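Probable glutathione S-transferase (Bordetella bronchiseptica RB50, PDB 3H1N) probably conjugates the thiol of glutathione to electrophilic compounds, as glutathione S-transferases do, working as a two-domain protein that assembles as a dimer. Local coordinates at residues Pro200-Met203 / Arg204-Val207; Ala150-Arg153 / Glu154-Pro158; Leu91-Leu94 / Gly95-Gly99. All blocks are in the same frame, centred on the assembly; numbering follows the deposited sequence.

Interaction 1 of 3, residues Pro200-Met203 / Arg204-Val207; sequences PRRM and RTLV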
# COMPACT_ATOMS: atom_id res chain seq x y z
N PRO B 200 21.33 13.12 -0.06
CA PRO B 200 22.73 12.66 -0.03
C PRO B 200 23.46 12.97 1.28
O PRO B 200 24.23 12.12 1.76
CB PRO B 200 23.36 13.38 -1.22
CG PRO B 200 22.50 14.56 -1.44
CD PRO B 200 21.10 14.09 -1.15
N ARG B 201 23.19 14.12 1.89
CA ARG B 201 23.81 14.47 3.17
C ARG B 201 23.34 13.56 4.30
O ARG B 201 24.17 13.05 5.05
CB ARG B 201 23.61 15.96 3.53
CG ARG B 201 24.44 16.91 2.66
CD ARG B 201 24.18 18.39 2.98
NE ARG B 201 24.43 18.70 4.39
CZ ARG B 201 23.64 19.47 5.14
NH1 ARG B 201 22.54 20.01 4.62
NH2 ARG B 201 23.94 19.69 6.41
N ARG B 202 22.03 13.34 4.41
CA ARG B 202 21.52 12.42 5.44
C ARG B 202 22.00 10.98 5.22
O ARG B 202 22.29 10.27 6.19
CB ARG B 202 19.99 12.48 5.55
CG ARG B 202 19.39 11.59 6.68
CD ARG B 202 19.90 12.01 8.07
NE ARG B 202 19.14 11.37 9.15
CZ ARG B 202 19.58 11.22 10.40
NH1 ARG B 202 20.79 11.62 10.76
NH2 ARG B 202 18.80 10.64 11.31
N MSE B 203 22.11 10.57 3.96
CA MSE B 203 22.56 9.21 3.65
C MSE B 203 24.04 9.06 4.01
O MSE B 203 24.47 7.99 4.45
CB MSE B 203 22.30 8.84 2.18
CG MSE B 203 20.81 8.62 1.85
SE MSE B 203 19.99 7.13 2.81
CE MSE B 203 20.51 5.71 1.56
N ARG B 204 24.81 10.13 3.83
CA ARG B 204 26.20 10.15 4.28
C ARG B 204 26.31 9.80 5.78
O ARG B 204 27.22 9.06 6.17
CB ARG B 204 26.85 11.49 3.96
CG ARG B 204 28.35 11.48 4.06
CD ARG B 204 28.95 12.35 2.95
NE ARG B 204 28.46 13.73 3.00
CZ ARG B 204 27.79 14.35 2.03
NH1 ARG B 204 27.49 13.73 0.88
NH2 ARG B 204 27.41 15.61 2.20
N THR B 205 25.39 10.31 6.59
CA THR B 205 25.34 9.99 8.03
C THR B 205 24.92 8.53 8.28
O THR B 205 25.50 7.84 9.13
CB THR B 205 24.37 10.92 8.78
OG1 THR B 205 24.80 12.29 8.64
CG2 THR B 205 24.30 10.56 10.29
N LEU B 206 23.94 8.06 7.51
CA LEU B 206 23.23 6.85 7.86
C LEU B 206 23.81 5.55 7.32
O LEU B 206 23.69 4.50 7.96
CB LEU B 206 21.76 6.95 7.44
CG LEU B 206 20.82 7.99 8.06
CD1 LEU B 206 19.45 7.81 7.44
CD2 LEU B 206 20.73 7.88 9.60
N VAL B 207 24.42 5.59 6.14
CA VAL B 207 24.71 4.32 5.42
C VAL B 207 25.59 3.31 6.17
O VAL B 207 25.38 2.10 6.05
CB VAL B 207 25.19 4.53 3.95
CG1 VAL B 207 24.03 5.09 3.10
CG2 VAL B 207 26.41 5.41 3.89
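Arg204 reaches back along the short helix 200-206 and lays its guanidinium against the first turn. Its chain is bent at chi2 and again at chi3, which brings one face of the planar group over Arg201 CA, offset toward the rim. NH2 also comes within 3.3 Å of Arg201 CG, so the contact is made with the aliphatic root of that arginine; the two charged groups stay apart, with NE of Arg201 4.8 Å from NH2 of Arg204. The backbone N of Arg204 donates to Pro200 O at 2.9 Å, closing the opening turn of the helix.

Met203, a selenomethionine, is buried and folded back at chi2 and chi3, and its terminal CE meets Val207 CG1 at 3.9 Å, the two side chains crossing at about a right angle. Val207 N donates to Met203 O at 2.9 Å (N-H...O 154°), a bond one turn along the chain. On another flank, Leu206 puts CD2 over the centre of the Arg202 guanidinium, 3.6 Å from CZ, a hydrocarbon lid on a charged plane. The Arg202 group is further fixed by hydrogen bonds from NE to Arg153 O and from NH1 to Ala252 O, the latter oxygen also bound by Thr205 OG1.

Asp250, near the C-terminus, accepts from the backbone N of Arg201 and Arg202 at the start of the helix. Met203 is wedged between helix 142-167, where it meets Met157 and Met161, and helix 183-198, where it packs on Val192, Leu195 and Leu196, so one face of the short helix is packed against both.

Interaction 2 of 3, residues Ala150-Arg153 / Glu154-Pro158; sequences ADFR and ETRMP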
# COMPACT_ATOMS: atom_id res chain seq x y z
N ALA B 150 12.33 17.42 8.31
CA ALA B 150 13.04 17.22 9.57
C ALA B 150 12.63 15.89 10.21
O ALA B 150 13.49 15.16 10.67
CB ALA B 150 12.83 18.40 10.52
N ASP B 151 11.34 15.57 10.20
CA ASP B 151 10.88 14.27 10.73
C ASP B 151 11.28 13.08 9.85
O ASP B 151 11.65 12.01 10.35
CB ASP B 151 9.37 14.28 10.94
CG ASP B 151 8.86 13.02 11.64
OD1 ASP B 151 9.31 12.74 12.78
OD2 ASP B 151 8.04 12.28 11.05
N PHE B 152 11.21 13.25 8.53
CA PHE B 152 11.51 12.16 7.62
C PHE B 152 12.99 11.79 7.80
O PHE B 152 13.33 10.60 7.92
CB PHE B 152 11.21 12.58 6.17
CG PHE B 152 11.48 11.49 5.14
CD1 PHE B 152 10.68 10.35 5.08
CD2 PHE B 152 12.50 11.63 4.20
CE1 PHE B 152 10.90 9.35 4.13
CE2 PHE B 152 12.73 10.64 3.23
CZ PHE B 152 11.94 9.50 3.19
N ARG B 153 13.85 12.80 7.86
CA ARG B 153 15.30 12.55 8.04
C ARG B 153 15.59 11.96 9.42
O ARG B 153 16.35 11.00 9.52
CB ARG B 153 16.16 13.83 7.91
CG ARG B 153 16.30 14.43 6.51
CD ARG B 153 17.29 15.61 6.48
NE ARG B 153 17.21 16.46 7.68
CZ ARG B 153 16.42 17.53 7.82
NH1 ARG B 153 16.42 18.21 8.96
NH2 ARG B 153 15.64 17.94 6.82
N GLU B 154 14.99 12.54 10.45
CA GLU B 154 15.32 12.24 11.85
C GLU B 154 14.75 10.91 12.34
O GLU B 154 15.43 10.15 13.03
CB GLU B 154 14.87 13.38 12.80
CG GLU B 154 15.67 14.68 12.69
CD GLU B 154 15.02 15.86 13.44
OE1 GLU B 154 14.09 15.64 14.26
OE2 GLU B 154 15.43 17.02 13.21
N THR B 155 13.49 10.63 12.02
CA THR B 155 12.87 9.43 12.55
C THR B 155 12.52 8.37 11.50
O THR B 155 12.70 7.18 11.74
CB THR B 155 11.62 9.74 13.41
OG1 THR B 155 10.54 10.13 12.57
CG2 THR B 155 11.91 10.84 14.41
N ARG B 156 12.01 8.79 10.34
CA ARG B 156 11.41 7.85 9.38
C ARG B 156 12.45 7.06 8.60
O ARG B 156 12.42 5.83 8.57
CB ARG B 156 10.46 8.58 8.42
CG ARG B 156 9.33 9.34 9.12
CD ARG B 156 8.49 8.43 10.02
NE ARG B 156 7.70 7.47 9.25
CZ ARG B 156 7.11 6.39 9.77
NH1 ARG B 156 7.27 6.09 11.06
NH2 ARG B 156 6.43 5.57 8.99
N MSE B 157 13.38 7.79 7.98
CA MSE B 157 14.44 7.16 7.20
C MSE B 157 15.22 6.10 8.01
O MSE B 157 15.37 4.97 7.55
CB MSE B 157 15.39 8.20 6.58
CG MSE B 157 14.79 8.90 5.36
SE MSE B 157 15.90 10.32 4.64
CE MSE B 157 17.48 9.31 4.19
N PRO B 158 15.69 6.45 9.23
CA PRO B 158 16.37 5.39 9.98
C PRO B 158 15.45 4.23 10.41
O PRO B 158 15.92 3.09 10.49
CB PRO B 158 16.93 6.10 11.22
CG PRO B 158 16.75 7.53 11.02
CD PRO B 158 15.92 7.79 9.80
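Thr155 and Asp151 face each other one turn apart where helix 142-167, a long helix of the all-helical C-terminal domain of the glutathione S-transferase fold, widens into a pi-type turn. Asp151 O is gripped twice: Thr155 N donates at 2.8 Å, and Arg156 N at 3.2 Å, the latter in the carbonyl plane. Thr155 OG1 stands between the backbone N and the carbonyl carbon of its own residue (chi1 74°), which turns it back toward Asp151. There it lies 2.9 Å from Asp151 OD1 and close to Asp151 O as well, and its one proton could serve either oxygen.

Before the widening, Glu154 N makes an ordinary helical bond to Ala150 O. The wide turn itself is made by two bonds that each span five residues, Arg156 N to Asp151 O and Met157 N to Phe152 O, the second almost straight at 2.8 Å (172°). Pro158 has no N-H to give to the turn before it, and the helix kinks there; its CD lies 3.3 Å from Arg153 O.

The two arginines find their polar partners in other parts of the chain. Arg156 NH2 forms a salt bridge with Glu124 of helix 105-127, and Arg153 NH2 donates to Leu249 O. Arg153 NH1 and Glu154 OE2 carry opposite charges but stay beyond salt-bridge range, the oxygen lying well out of the guanidinium plane, so any attraction is probably loose.

On the buried flank Phe152 meets Phe199 and packs on Leu121 and Ala125, while selenomethionine Met157 crosses its ring. Met157 CG makes a CH-pi contact over one face, 3.7 Å from the ring centroid, and SE follows obliquely as a Met-aromatic contact, 3.5 Å from Phe152 CE2.

Interaction 3 of 3, residues Leu91-Leu94 / Gly95-Gly99; sequences LLFL and GVEHG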
# COMPACT_ATOMS: atom_id res chain seq x y z
N LEU B 91 3.35 -6.38 -9.11
CA LEU B 91 4.54 -7.18 -8.77
C LEU B 91 4.16 -8.53 -8.17
O LEU B 91 4.79 -9.53 -8.50
CB LEU B 91 5.48 -6.40 -7.85
CG LEU B 91 6.25 -5.23 -8.47
CD1 LEU B 91 6.89 -4.34 -7.38
CD2 LEU B 91 7.30 -5.74 -9.45
N LEU B 92 3.13 -8.55 -7.32
CA LEU B 92 2.55 -9.80 -6.82
C LEU B 92 2.23 -10.82 -7.94
O LEU B 92 2.49 -12.03 -7.81
CB LEU B 92 1.27 -9.52 -6.00
CG LEU B 92 0.61 -10.72 -5.32
CD1 LEU B 92 1.43 -11.21 -4.13
CD2 LEU B 92 -0.85 -10.38 -4.88
N PHE B 93 1.64 -10.33 -9.03
CA PHE B 93 1.34 -11.18 -10.19
C PHE B 93 2.64 -11.72 -10.80
O PHE B 93 2.74 -12.92 -11.07
CB PHE B 93 0.50 -10.44 -11.25
CG PHE B 93 0.47 -11.13 -12.58
CD1 PHE B 93 -0.23 -12.34 -12.73
CD2 PHE B 93 1.18 -10.62 -13.66
CE1 PHE B 93 -0.23 -13.01 -13.96
CE2 PHE B 93 1.19 -11.29 -14.91
CZ PHE B 93 0.48 -12.48 -15.05
N LEU B 94 3.61 -10.84 -11.00
CA LEU B 94 4.88 -11.26 -11.60
C LEU B 94 5.63 -12.26 -10.74
O LEU B 94 6.28 -13.18 -11.25
CB LEU B 94 5.77 -10.05 -11.90
CG LEU B 94 5.13 -9.01 -12.83
CD1 LEU B 94 6.05 -7.81 -13.06
CD2 LEU B 94 4.70 -9.64 -14.17
N GLY B 95 5.53 -12.06 -9.42
CA GLY B 95 6.13 -12.98 -8.46
C GLY B 95 5.54 -14.39 -8.53
O GLY B 95 6.27 -15.38 -8.43
N VAL B 96 4.22 -14.47 -8.68
CA VAL B 96 3.55 -15.76 -8.70
C VAL B 96 3.71 -16.44 -10.06
O VAL B 96 3.97 -17.63 -10.12
CB VAL B 96 2.04 -15.65 -8.31
CG1 VAL B 96 1.29 -16.93 -8.63
CG2 VAL B 96 1.92 -15.34 -6.84
N GLU B 97 3.57 -15.67 -11.13
CA GLU B 97 3.50 -16.28 -12.46
C GLU B 97 4.86 -16.46 -13.13
O GLU B 97 5.04 -17.41 -13.90
CB GLU B 97 2.50 -15.51 -13.34
CG GLU B 97 2.30 -16.01 -14.78
CD GLU B 97 2.04 -17.51 -14.95
OE1 GLU B 97 1.52 -18.22 -14.04
OE2 GLU B 97 2.37 -17.99 -16.06
N HIS B 98 5.82 -15.59 -12.81
CA HIS B 98 7.17 -15.67 -13.39
C HIS B 98 8.27 -16.03 -12.40
O HIS B 98 9.46 -15.94 -12.73
CB HIS B 98 7.51 -14.37 -14.13
CG HIS B 98 6.58 -14.08 -15.27
ND1 HIS B 98 6.81 -14.55 -16.55
CD2 HIS B 98 5.41 -13.41 -15.32
CE1 HIS B 98 5.82 -14.16 -17.34
NE2 HIS B 98 4.96 -13.47 -16.62
N GLY B 99 7.89 -16.44 -11.19
CA GLY B 99 8.88 -16.90 -10.21
C GLY B 99 9.80 -15.80 -9.68
O GLY B 99 10.95 -16.07 -9.33
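Phe93 and Glu97 lie side by side near the end of helix 87-97, with ring and carboxylate planes only 19° apart. CE1 of the Phe93 ring is 3.8 Å from Glu97 CB, and CZ reaches Glu97 CG, so the methylene stem of the glutamate carries the contact. With CG anti to the backbone N (chi1 180°), that stem runs alongside the phenyl group before bending at chi2 to take the carboxylate outward, where OE1 forms a salt bridge with Arg105 of the second subunit.

The close packing belongs to the backbone and to the buried Leu91, Phe93, Leu94 and Gly95, whereas Glu97 is exposed. Gly95 N donates to Leu91 O at 2.8 Å, and Glu97 N to Phe93 O at 2.9 Å. The final turn is less regular: His98 N still reaches Leu94 O at 2.9 Å, but from above the carbonyl plane, and His98 then leaves helical geometry. Side-chain contact here is looser, Leu94 CD2 approaching His98 CD2 at 4.0 Å. NE2 of the imidazole is hydrogen-bonded to Tyr22 OH.

Leu91 and Leu94 pack on helix 34-43, and Leu91 also meets helix 183-198. Phe93 packs on Leu109 of the second subunit, and Leu92 and Val96 touch helix 105-127 of both subunits. Helix 87-97 is the last helix of the thioredoxin-like N-terminal domain, packed against helices of the C-terminal domain and against the second subunit.

How the interactions relate
Interactions 1 and 2 form one continuous patch of the C-terminal domain, their centres 11 Å apart, joined by Arg202 NE at 2.8 Å from Arg153 O, a probable hydrogen bond, and by Met203 SE at 3.6 Å from Met157 CE. Interaction 3 lies on the opposite side of the chain's centre, with centres about 33 Å from interaction 1 and 32 Å from interaction 2, and nearest atoms about 19 and 18 Å away. Interaction 3 reaches the second subunit through the Glu97 salt bridge, and Asp151 of interaction 2 packs on Ala133 of the same subunit. A 1,2-ethanediol, probably from crystallisation, lies about 4 Å from the Val96 side chain.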